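Imidazoleglycerol-phosphate dehydratase (Pyrococcus furiosus, PDB 5DNX) catalyses the manganese-dependent dehydration of imidazoleglycerol phosphate to imidazoleacetol phosphate, the sixth step of histidine biosynthesis. Local coordinates at residues T22-L27 with H53-I58; A80-D85 with A151-G156; A87-S92 with H145-A150. All blocks are in the same frame, centred on the assembly; numbering follows the deposited sequence.

Interaction 1 (T22-L27 with H53-I58); sequences TNDLIL and HLWEDI. With MN (manganese (II) ion), chain E; MN (manganese (II) ion), chain D; 5LD ([(2R)-2-hydroxy-3-(1H-1,2,4-triazol-1-yl)propyl]phosphonic acid), chain F.
The turn leading into helix 25-38 and the first turn of that helix lie against helix 51-69, with L27 CA 7.4 Å from W55 CA and T22 CA 8.0 Å from L54 CA. W55 and L27 bury the most surface. W55 NE1 donates to D24 OD2 at 2.8 Å; the bond is nearly straight (163°) and lies in the ring plane, but reaches the carboxylate from above its plane. D24 is the N-cap of helix 25-38: with CG anti to the backbone N (chi1 174°), OD1 accepts from L27 N (3.0 Å), while OD2 also meets R51 in a salt bridge. L27 CD1 sits over the six-membered ring, 3.8 Å from its centroid, a CH-pi contact. The two helices pack beside the mixed sheet of strands 8-14 and 42-48, where L54 touches A46 and I58 touches I44. The other side of helix 51-69 carries H53 NE2 to one manganese ion, shared with H29, H145 and E149 of another subunit, and E56 OE1 to a second, shared with its H146. A leucine in place of W55 would probably leave D24 OD2 without its indole donor and L27 without a flat surface. L27 CD2 meets L54 CG tip to tip (3.7 Å).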
loop_
_atom_site.group_PDB
_atom_site.type_symbol
_atom_site.label_atom_id
_atom_site.label_comp_id
_atom_site.label_asym_id
_atom_site.label_seq_id
_atom_site.Cartn_x
_atom_site.Cartn_y
_atom_site.Cartn_z
ATOM N N THR A 22 26.414 -18.941 42.223
ATOM C CA THR A 22 26.196 -19.841 41.087
ATOM C C THR A 22 27.339 -19.887 40.098
ATOM O O THR A 22 27.264 -20.658 39.139
ATOM C CB THR A 22 24.927 -19.410 40.288
ATOM O OG1 THR A 22 25.115 -18.090 39.760
ATOM C CG2 THR A 22 23.680 -19.389 41.179
ATOM N N ASN A 23 28.370 -19.063 40.306
ATOM C CA ASN A 23 29.432 -18.828 39.317
ATOM C C ASN A 23 28.916 -18.133 38.046
ATOM O O ASN A 23 29.518 -18.225 36.995
ATOM C CB ASN A 23 30.191 -20.140 38.987
ATOM C CG ASN A 23 30.806 -20.775 40.214
ATOM O OD1 ASN A 23 30.447 -21.880 40.612
ATOM N ND2 ASN A 23 31.717 -20.061 40.832
ATOM N N ASP A 24 27.784 -17.438 38.152
ATOM C CA ASP A 24 27.306 -16.575 37.086
ATOM C C ASP A 24 26.861 -15.311 37.837
ATOM O O ASP A 24 25.886 -15.364 38.627
ATOM C CB ASP A 24 26.157 -17.291 36.388
ATOM C CG ASP A 24 25.449 -16.447 35.344
ATOM O OD1 ASP A 24 25.396 -15.212 35.492
ATOM O OD2 ASP A 24 24.898 -17.055 34.384
ATOM N N LEU A 25 27.577 -14.204 37.625
ATOM C CA LEU A 25 27.339 -12.989 38.415
ATOM C C LEU A 25 25.984 -12.339 38.144
ATOM O O LEU A 25 25.389 -11.738 39.049
ATOM C CB LEU A 25 28.467 -11.951 38.222
ATOM C CG LEU A 25 29.835 -12.348 38.780
ATOM C CD1 LEU A 25 30.828 -11.196 38.638
ATOM C CD2 LEU A 25 29.730 -12.799 40.233
ATOM N N ILE A 26 25.498 -12.474 36.915
ATOM C CA ILE A 26 24.151 -11.992 36.563
ATOM C C ILE A 26 23.081 -12.779 37.306
ATOM O O ILE A 26 22.170 -12.189 37.942
ATOM C CB ILE A 26 23.852 -12.111 35.060
ATOM C CG1 ILE A 26 24.943 -11.446 34.191
ATOM C CG2 ILE A 26 22.455 -11.572 34.742
ATOM C CD1 ILE A 26 25.014 -9.957 34.302
ATOM N N LEU A 27 23.163 -14.104 37.228
ATOM C CA LEU A 27 22.189 -14.952 37.920
ATOM C C LEU A 27 22.268 -14.770 39.425
ATOM O O LEU A 27 21.240 -14.707 40.081
ATOM C CB LEU A 27 22.351 -16.429 37.586
ATOM C CG LEU A 27 21.244 -17.354 38.124
ATOM C CD1 LEU A 27 19.848 -16.887 37.719
ATOM C CD2 LEU A 27 21.519 -18.775 37.626
ATOM N N HIS A 53 22.113 -24.282 30.827
ATOM C CA HIS A 53 21.846 -25.406 31.714
ATOM C C HIS A 53 21.734 -24.931 33.156
ATOM O O HIS A 53 20.871 -25.389 33.898
ATOM C CB HIS A 53 22.933 -26.463 31.592
ATOM C CG HIS A 53 23.033 -27.072 30.236
ATOM N ND1 HIS A 53 24.155 -27.749 29.818
ATOM C CD2 HIS A 53 22.131 -27.178 29.227
ATOM C CE1 HIS A 53 23.959 -28.219 28.598
ATOM N NE2 HIS A 53 22.738 -27.891 28.221
ATOM N N LEU A 54 22.578 -23.980 33.536
ATOM C CA LEU A 54 22.508 -23.378 34.875
ATOM C C LEU A 54 21.173 -22.667 35.142
ATOM O O LEU A 54 20.511 -22.914 36.145
ATOM C CB LEU A 54 23.644 -22.384 35.078
ATOM C CG LEU A 54 23.610 -21.569 36.384
ATOM C CD1 LEU A 54 23.869 -22.476 37.583
ATOM C CD2 LEU A 54 24.599 -20.417 36.304
ATOM N N TRP A 55 20.794 -21.745 34.265
ATOM C CA TRP A 55 19.558 -20.976 34.450
ATOM C C TRP A 55 18.326 -21.879 34.521
ATOM O O TRP A 55 17.500 -21.754 35.420
ATOM C CB TRP A 55 19.400 -19.873 33.392
ATOM C CG TRP A 55 20.324 -18.670 33.606
ATOM C CD1 TRP A 55 21.700 -18.667 33.663
ATOM C CD2 TRP A 55 19.920 -17.318 33.827
ATOM N NE1 TRP A 55 22.161 -17.400 33.876
ATOM C CE2 TRP A 55 21.088 -16.552 33.999
ATOM C CE3 TRP A 55 18.672 -16.672 33.875
ATOM C CZ2 TRP A 55 21.051 -15.161 34.197
ATOM C CZ3 TRP A 55 18.639 -15.308 34.103
ATOM C CH2 TRP A 55 19.824 -14.569 34.273
ATOM N N GLU A 56 18.230 -22.811 33.588
ATOM C CA GLU A 56 17.164 -23.782 33.586
ATOM C C GLU A 56 17.148 -24.645 34.858
ATOM O O GLU A 56 16.111 -24.812 35.480
ATOM C CB GLU A 56 17.331 -24.690 32.377
ATOM C CG GLU A 56 16.306 -25.792 32.331
ATOM C CD GLU A 56 16.116 -26.363 30.956
ATOM O OE1 GLU A 56 16.723 -25.847 30.007
ATOM O OE2 GLU A 56 15.349 -27.323 30.854
ATOM N N ASP A 57 18.301 -25.212 35.208
ATOM C CA ASP A 57 18.359 -26.159 36.319
ATOM C C ASP A 57 18.196 -25.480 37.685
ATOM O O ASP A 57 17.639 -26.080 38.602
ATOM C CB ASP A 57 19.611 -27.005 36.254
ATOM C CG ASP A 57 19.629 -27.953 35.044
ATOM O OD1 ASP A 57 18.619 -28.031 34.285
ATOM O OD2 ASP A 57 20.671 -28.617 34.847
ATOM N N ILE A 58 18.648 -24.231 37.785
ATOM C CA ILE A 58 18.340 -23.374 38.921
ATOM C C ILE A 58 16.839 -23.149 39.043
ATOM O O ILE A 58 16.275 -23.280 40.124
ATOM C CB ILE A 58 19.104 -22.034 38.831
ATOM C CG1 ILE A 58 20.591 -22.242 39.177
ATOM C CG2 ILE A 58 18.488 -20.970 39.726
ATOM C CD1 ILE A 58 20.886 -22.362 40.654
HETATM MN MN MN E . 21.872 -28.620 26.184
HETATM MN MN MN D . 16.367 -25.519 27.873
HETATM O O10 5LD F . 17.506 -32.925 26.165
HETATM P P9 5LD F . 18.332 -33.470 27.338
HETATM O O11 5LD F . 17.668 -33.139 28.654
HETATM O O12 5LD F . 18.640 -34.935 27.200
HETATM C C8 5LD F . 19.959 -32.655 27.303
HETATM C C7 5LD F . 20.006 -31.138 27.067
HETATM O O13 5LD F . 21.379 -30.729 26.887
HETATM C C6 5LD F . 19.456 -30.349 28.250
HETATM N N2 5LD F . 19.006 -29.005 27.866
HETATM N N1 5LD F . 19.853 -28.194 27.116
HETATM C C5 5LD F . 19.159 -27.066 26.944
HETATM N N4 5LD F . 17.950 -27.147 27.552
HETATM C C3 5LD F . 17.891 -28.366 28.150
HETATM O O HOH W 1 14.920 -27.196 28.235
#

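Interaction 2 (A80-D85 with A151-G156); sequences AIMPMD and AFKGLG. With 5LD ([(2R)-2-hydroxy-3-(1H-1,2,4-triazol-1-yl)propyl]phosphonic acid), chain B.
The phosphonate end of the inhibitor pocket is reached here by K153, which extends from helix 144-162 past the methionines of strand 77-84; R76, R98, S171 and K173 of a neighbouring subunit also hydrogen-bond the ligand. Strand 80-84 and helix 151-156 run roughly antiparallel (148°), with their axes 7.6 Å apart at closest approach. The extended chain of K153 crosses M82 at about a right angle: K153 CB lies 3.8 Å from M82 CG, and the bends of M82 at chi2 and chi3 (58° and 50°) keep its SD near the lysine's CB and CD. M84 does the opposite. Its chain is extended throughout, crossing the lysine so that SD lies 3.5 Å from K153 NZ, while its methyl CE goes on to the triazole, 3.3 Å from N2 of the ligand. The ammonium group thus ends beside a sulfur, with two hydrogen bonds among its contacts: NZ donates to phosphonate O10 of the ligand at 2.8 Å and to a water that in turn donates to P83 O. The water joins the lysine to the strand, where no direct hydrogen bond spans the two segments. The closest backbone approach is at A80 CA and G154 CA, 5.1 Å apart. A80 CB rests 3.4 Å from G154 O, and the glycine has no side chain to hold the strand off. Beyond the two segments, A33 and Y37 of helix 25-38 touch K153, M82 reaches A150 in the preceding turn of helix 144-162, and strand 77-84 is paired with strand 87-94 through backbone bonds of A80 with V91 and M82 with V89.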
loop_
_atom_site.group_PDB
_atom_site.type_symbol
_atom_site.label_atom_id
_atom_site.label_comp_id
_atom_site.label_asym_id
_atom_site.label_seq_id
_atom_site.Cartn_x
_atom_site.Cartn_y
_atom_site.Cartn_z
ATOM N N ALA A 80 2.516 -9.398 40.986
ATOM C CA ALA A 80 3.299 -8.182 41.274
ATOM C C ALA A 80 3.359 -7.341 40.016
ATOM O O ALA A 80 3.431 -7.876 38.920
ATOM C CB ALA A 80 4.682 -8.549 41.725
ATOM N N ILE A 81 3.282 -6.032 40.168
ATOM C CA ILE A 81 3.628 -5.110 39.062
ATOM C C ILE A 81 4.847 -4.364 39.552
ATOM O O ILE A 81 4.784 -3.668 40.553
ATOM C CB ILE A 81 2.488 -4.162 38.696
ATOM C CG1 ILE A 81 1.336 -4.988 38.110
ATOM C CG2 ILE A 81 2.994 -3.104 37.719
ATOM C CD1 ILE A 81 0.066 -4.195 37.909
ATOM N N MET A 82 5.957 -4.564 38.866
ATOM C CA MET A 82 7.233 -4.091 39.310
ATOM C C MET A 82 7.775 -3.044 38.338
ATOM O O MET A 82 8.073 -3.354 37.199
ATOM C CB MET A 82 8.195 -5.276 39.426
ATOM C CG MET A 82 9.564 -4.938 39.929
ATOM S SD MET A 82 9.557 -4.138 41.554
ATOM C CE MET A 82 8.548 -5.212 42.477
ATOM N N PRO A 83 7.900 -1.796 38.797
ATOM C CA PRO A 83 8.571 -0.765 38.026
ATOM C C PRO A 83 10.056 -0.827 38.317
ATOM O O PRO A 83 10.455 -1.136 39.447
ATOM C CB PRO A 83 7.973 0.534 38.576
ATOM C CG PRO A 83 7.589 0.212 39.965
ATOM C CD PRO A 83 7.249 -1.236 39.996
ATOM N N MET A 84 10.876 -0.604 37.305
ATOM C CA MET A 84 12.289 -0.369 37.534
ATOM C C MET A 84 12.781 0.619 36.497
ATOM O O MET A 84 13.019 0.248 35.353
ATOM C CB MET A 84 13.104 -1.662 37.517
ATOM C CG MET A 84 14.511 -1.379 38.013
ATOM S SD MET A 84 15.589 -2.813 38.127
ATOM C CE MET A 84 17.062 -1.934 38.603
ATOM N N ASP A 85 12.915 1.880 36.906
ATOM C CA ASP A 85 13.146 2.977 35.993
ATOM C C ASP A 85 12.160 2.868 34.796
ATOM O O ASP A 85 10.949 2.846 35.010
ATOM C CB ASP A 85 14.624 3.012 35.576
ATOM C CG ASP A 85 15.554 3.434 36.713
ATOM O OD1 ASP A 85 15.106 3.494 37.897
ATOM O OD2 ASP A 85 16.722 3.756 36.396
ATOM N N ALA A 151 11.454 -8.459 36.392
ATOM C CA ALA A 151 10.838 -9.776 36.364
ATOM C C ALA A 151 11.239 -10.622 37.601
ATOM O O ALA A 151 10.380 -11.258 38.204
ATOM C CB ALA A 151 11.168 -10.492 35.075
ATOM N N PHE A 152 12.519 -10.638 37.971
ATOM C CA PHE A 152 12.940 -11.401 39.163
ATOM C C PHE A 152 12.413 -10.803 40.478
ATOM O O PHE A 152 11.973 -11.551 41.354
ATOM C CB PHE A 152 14.460 -11.570 39.226
ATOM C CG PHE A 152 14.991 -12.689 38.371
ATOM C CD1 PHE A 152 15.212 -13.949 38.923
ATOM C CD2 PHE A 152 15.270 -12.494 37.021
ATOM C CE1 PHE A 152 15.714 -14.988 38.155
ATOM C CE2 PHE A 152 15.805 -13.531 36.239
ATOM C CZ PHE A 152 16.002 -14.779 36.804
ATOM N N LYS A 153 12.434 -9.482 40.601
ATOM C CA LYS A 153 11.820 -8.803 41.744
ATOM C C LYS A 153 10.336 -9.170 41.824
ATOM O O LYS A 153 9.810 -9.492 42.909
ATOM C CB LYS A 153 11.958 -7.287 41.619
ATOM C CG LYS A 153 13.350 -6.711 41.829
ATOM C CD LYS A 153 13.324 -5.200 41.532
ATOM C CE LYS A 153 14.588 -4.489 42.019
ATOM N NZ LYS A 153 14.705 -3.099 41.485
ATOM N N GLY A 154 9.667 -9.141 40.672
ATOM C CA GLY A 154 8.230 -9.409 40.618
ATOM C C GLY A 154 7.862 -10.846 40.934
ATOM O O GLY A 154 6.869 -11.122 41.600
ATOM N N LEU A 155 8.697 -11.766 40.474
ATOM C CA LEU A 155 8.556 -13.168 40.832
ATOM C C LEU A 155 8.683 -13.378 42.338
ATOM O O LEU A 155 7.887 -14.117 42.924
ATOM C CB LEU A 155 9.560 -14.031 40.103
ATOM C CG LEU A 155 9.206 -14.475 38.686
ATOM C CD1 LEU A 155 10.455 -15.009 37.965
ATOM C CD2 LEU A 155 8.091 -15.500 38.730
ATOM N N GLY A 156 9.666 -12.746 42.963
ATOM C CA GLY A 156 9.789 -12.821 44.414
ATOM C C GLY A 156 8.540 -12.325 45.127
ATOM O O GLY A 156 7.984 -13.006 45.994
HETATM O O10 5LD B . 16.553 -1.282 42.420
HETATM P P9 5LD B . 17.672 -1.299 43.470
HETATM O O11 5LD B . 18.378 0.036 43.517
HETATM O O12 5LD B . 17.191 -1.743 44.824
HETATM C C8 5LD B . 18.883 -2.564 42.977
HETATM C C7 5LD B . 19.314 -2.621 41.503
HETATM O O13 5LD B . 20.122 -3.798 41.291
HETATM C C6 5LD B . 20.162 -1.419 41.099
HETATM N N2 5LD B . 20.136 -1.177 39.652
HETATM N N1 5LD B . 20.380 -2.236 38.781
HETATM C C5 5LD B . 20.286 -1.690 37.567
HETATM N N4 5LD B . 20.009 -0.365 37.653
HETATM C C3 5LD B . 19.949 -0.062 38.977
HETATM O O HOH W 2 12.712 -1.245 41.057
#

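Interaction 3 (A87-S92 with H145-A150); sequences ALVLVS and HHIVEA. With MN (manganese (II) ion), chain C; MN (manganese (II) ion), chain G; 5LD ([(2R)-2-hydroxy-3-(1H-1,2,4-triazol-1-yl)propyl]phosphonic acid), chain B.
V89 holds CG1 anti to its backbone N (chi1 176°), an orientation that turns the other methyl, CG2, onto the helix, where it lies 3.8 Å from A150 CB and the same distance from I147 O. On the helix, I147 places CG1 beside its own backbone N (chi1 -67°), from where this branch meets A87 CB at 4.0 Å. The methyl of A87 also lies against the backbone of the helix, A87 CB being 3.6 Å from H146 O, and against H146 CB. Small side chains let the elements come close: A87 CA is 5.3 Å from I147 CA. The axes of strand 87-92 and helix 145-150 approach to 7.6 Å at an angle of 29°. The interface is apolar, with no hydrogen bond between the segments, and is one of the helix-on-sheet layers of the chain, with V89 also touching I136 of strand 133-140.

Away from this packed side, the same helical turns carry metal ligands. H145 NE2 (2.3 Å from the metal) and E149 OE1 bind one manganese ion, and H146 NE2 binds the other; the triazole of the inhibitor joins the two ions through N1 and N4. Triazole C5 lies over one face of the H145 ring, toward its rim. H29 of the same chain and H53 of a neighbouring subunit complete the first site; H52, E56 and E121 of that subunit join H146 at the second. H145 and H146 each meet a carboxylate at ND1, from E111 and D86 respectively, and a metal at NE2, an arrangement that would probably fix the ring's rotation and make NE2 a better lone-pair ligand for manganese.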
loop_
_atom_site.group_PDB
_atom_site.type_symbol
_atom_site.label_atom_id
_atom_site.label_comp_id
_atom_site.label_asym_id
_atom_site.label_seq_id
_atom_site.Cartn_x
_atom_site.Cartn_y
_atom_site.Cartn_z
ATOM N N ALA A 87 11.433 0.297 32.949
ATOM C CA ALA A 87 10.709 -0.969 32.927
ATOM C C ALA A 87 9.473 -0.984 33.818
ATOM O O ALA A 87 9.463 -0.452 34.919
ATOM C CB ALA A 87 11.632 -2.130 33.299
ATOM N N LEU A 88 8.449 -1.666 33.347
ATOM C CA LEU A 88 7.235 -1.922 34.100
ATOM C C LEU A 88 6.791 -3.313 33.694
ATOM O O LEU A 88 6.435 -3.545 32.542
ATOM C CB LEU A 88 6.173 -0.902 33.739
ATOM C CG LEU A 88 4.900 -0.953 34.600
ATOM C CD1 LEU A 88 5.224 -0.688 36.060
ATOM C CD2 LEU A 88 3.881 0.052 34.081
ATOM N N VAL A 89 6.861 -4.251 34.628
ATOM C CA VAL A 89 6.670 -5.674 34.304
ATOM C C VAL A 89 5.627 -6.264 35.240
ATOM O O VAL A 89 5.725 -6.129 36.453
ATOM C CB VAL A 89 7.991 -6.463 34.414
ATOM C CG1 VAL A 89 7.765 -7.957 34.163
ATOM C CG2 VAL A 89 9.045 -5.909 33.440
ATOM N N LEU A 90 4.641 -6.926 34.654
ATOM C CA LEU A 90 3.616 -7.633 35.407
ATOM C C LEU A 90 4.045 -9.086 35.521
ATOM O O LEU A 90 4.398 -9.732 34.512
ATOM C CB LEU A 90 2.262 -7.528 34.711
ATOM C CG LEU A 90 1.124 -8.441 35.183
ATOM C CD1 LEU A 90 0.729 -8.266 36.644
ATOM C CD2 LEU A 90 -0.080 -8.231 34.287
ATOM N N VAL A 91 3.962 -9.603 36.747
ATOM C CA VAL A 91 4.271 -11.011 37.020
ATOM C C VAL A 91 3.039 -11.586 37.690
ATOM O O VAL A 91 2.540 -11.036 38.696
ATOM C CB VAL A 91 5.502 -11.171 37.936
ATOM C CG1 VAL A 91 5.736 -12.650 38.265
ATOM C CG2 VAL A 91 6.722 -10.556 37.282
ATOM N N SER A 92 2.517 -12.665 37.113
ATOM C CA SER A 92 1.289 -13.280 37.629
ATOM C C SER A 92 1.500 -14.768 37.755
ATOM O O SER A 92 1.885 -15.426 36.785
ATOM C CB SER A 92 0.097 -12.954 36.695
ATOM O OG SER A 92 -1.135 -13.425 37.214
ATOM N N HIS A 145 18.540 -4.951 31.561
ATOM C CA HIS A 145 18.780 -5.198 32.991
ATOM C C HIS A 145 17.540 -4.796 33.792
ATOM O O HIS A 145 17.100 -5.543 34.668
ATOM C CB HIS A 145 20.006 -4.402 33.395
ATOM C CG HIS A 145 20.521 -4.637 34.780
ATOM N ND1 HIS A 145 21.873 -4.688 35.029
ATOM C CD2 HIS A 145 19.911 -4.689 35.988
ATOM C CE1 HIS A 145 22.082 -4.790 36.332
ATOM N NE2 HIS A 145 20.906 -4.800 36.933
ATOM N N HIS A 146 16.972 -3.627 33.497
ATOM C CA HIS A 146 15.766 -3.187 34.225
ATOM C C HIS A 146 14.583 -4.134 34.017
ATOM O O HIS A 146 13.858 -4.464 34.953
ATOM C CB HIS A 146 15.383 -1.790 33.815
ATOM C CG HIS A 146 16.406 -0.748 34.160
ATOM N ND1 HIS A 146 16.431 0.471 33.531
ATOM C CD2 HIS A 146 17.479 -0.767 34.987
ATOM C CE1 HIS A 146 17.432 1.196 34.003
ATOM N NE2 HIS A 146 18.094 0.463 34.871
ATOM N N ILE A 147 14.427 -4.612 32.779
ATOM C CA ILE A 147 13.337 -5.524 32.456
ATOM C C ILE A 147 13.505 -6.866 33.166
ATOM O O ILE A 147 12.562 -7.368 33.813
ATOM C CB ILE A 147 13.188 -5.728 30.919
ATOM C CG1 ILE A 147 12.719 -4.423 30.248
ATOM C CG2 ILE A 147 12.223 -6.850 30.628
ATOM C CD1 ILE A 147 12.900 -4.349 28.730
ATOM N N VAL A 148 14.689 -7.443 33.051
ATOM C CA VAL A 148 14.928 -8.744 33.622
ATOM C C VAL A 148 14.924 -8.692 35.146
ATOM O O VAL A 148 14.314 -9.557 35.802
ATOM C CB VAL A 148 16.199 -9.373 33.065
ATOM C CG1 VAL A 148 16.498 -10.706 33.759
ATOM C CG2 VAL A 148 16.085 -9.613 31.539
ATOM N N GLU A 149 15.546 -7.666 35.712
ATOM C CA GLU A 149 15.559 -7.529 37.163
ATOM C C GLU A 149 14.143 -7.257 37.690
ATOM O O GLU A 149 13.770 -7.802 38.718
ATOM C CB GLU A 149 16.540 -6.472 37.628
ATOM C CG GLU A 149 16.670 -6.422 39.144
ATOM C CD GLU A 149 17.762 -5.512 39.643
ATOM O OE1 GLU A 149 18.639 -5.060 38.863
ATOM O OE2 GLU A 149 17.725 -5.247 40.852
ATOM N N ALA A 150 13.358 -6.446 36.992
ATOM C CA ALA A 150 11.956 -6.273 37.377
ATOM C C ALA A 150 11.192 -7.603 37.385
ATOM O O ALA A 150 10.400 -7.858 38.294
ATOM C CB ALA A 150 11.268 -5.264 36.498
HETATM MN MN MN C . 20.692 -4.442 39.183
HETATM MN MN MN G . 19.958 1.226 36.003
HETATM O O10 5LD B . 16.553 -1.282 42.420
HETATM P P9 5LD B . 17.672 -1.299 43.470
HETATM O O11 5LD B . 18.378 0.036 43.517
HETATM O O12 5LD B . 17.191 -1.743 44.824
HETATM C C8 5LD B . 18.883 -2.564 42.977
HETATM C C7 5LD B . 19.314 -2.621 41.503
HETATM O O13 5LD B . 20.122 -3.798 41.291
HETATM C C6 5LD B . 20.162 -1.419 41.099
HETATM N N2 5LD B . 20.136 -1.177 39.652
HETATM N N1 5LD B . 20.380 -2.236 38.781
HETATM C C5 5LD B . 20.286 -1.690 37.567
HETATM N N4 5LD B . 20.009 -0.365 37.653
HETATM C C3 5LD B . 19.949 -0.062 38.977
HETATM O O HOH W 3 18.759 2.471 37.436
#

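In the fold
From the N terminus, interaction 1 comes first, closing a loop of 25 residues that includes strand 42-48 and tying the start of helix 25-38 to helix 51-69. It is complete before the others begin. Strands 77-84 and 87-94 then follow as neighbours in one sheet, and helix 144-162 returns over both, so interaction 3 is nested inside the longer loop closed by interaction 2. Their centres lie 5 Å apart, and both reach the same inhibitor molecule. Interaction 1 sits about 19 Å from interaction 2 between centres, yet W55 CZ3 meets F152 CZ at 3.8 Å, so helices 51-69 and 144-162 touch within the chain; its own inhibitor lies at a different intersubunit site.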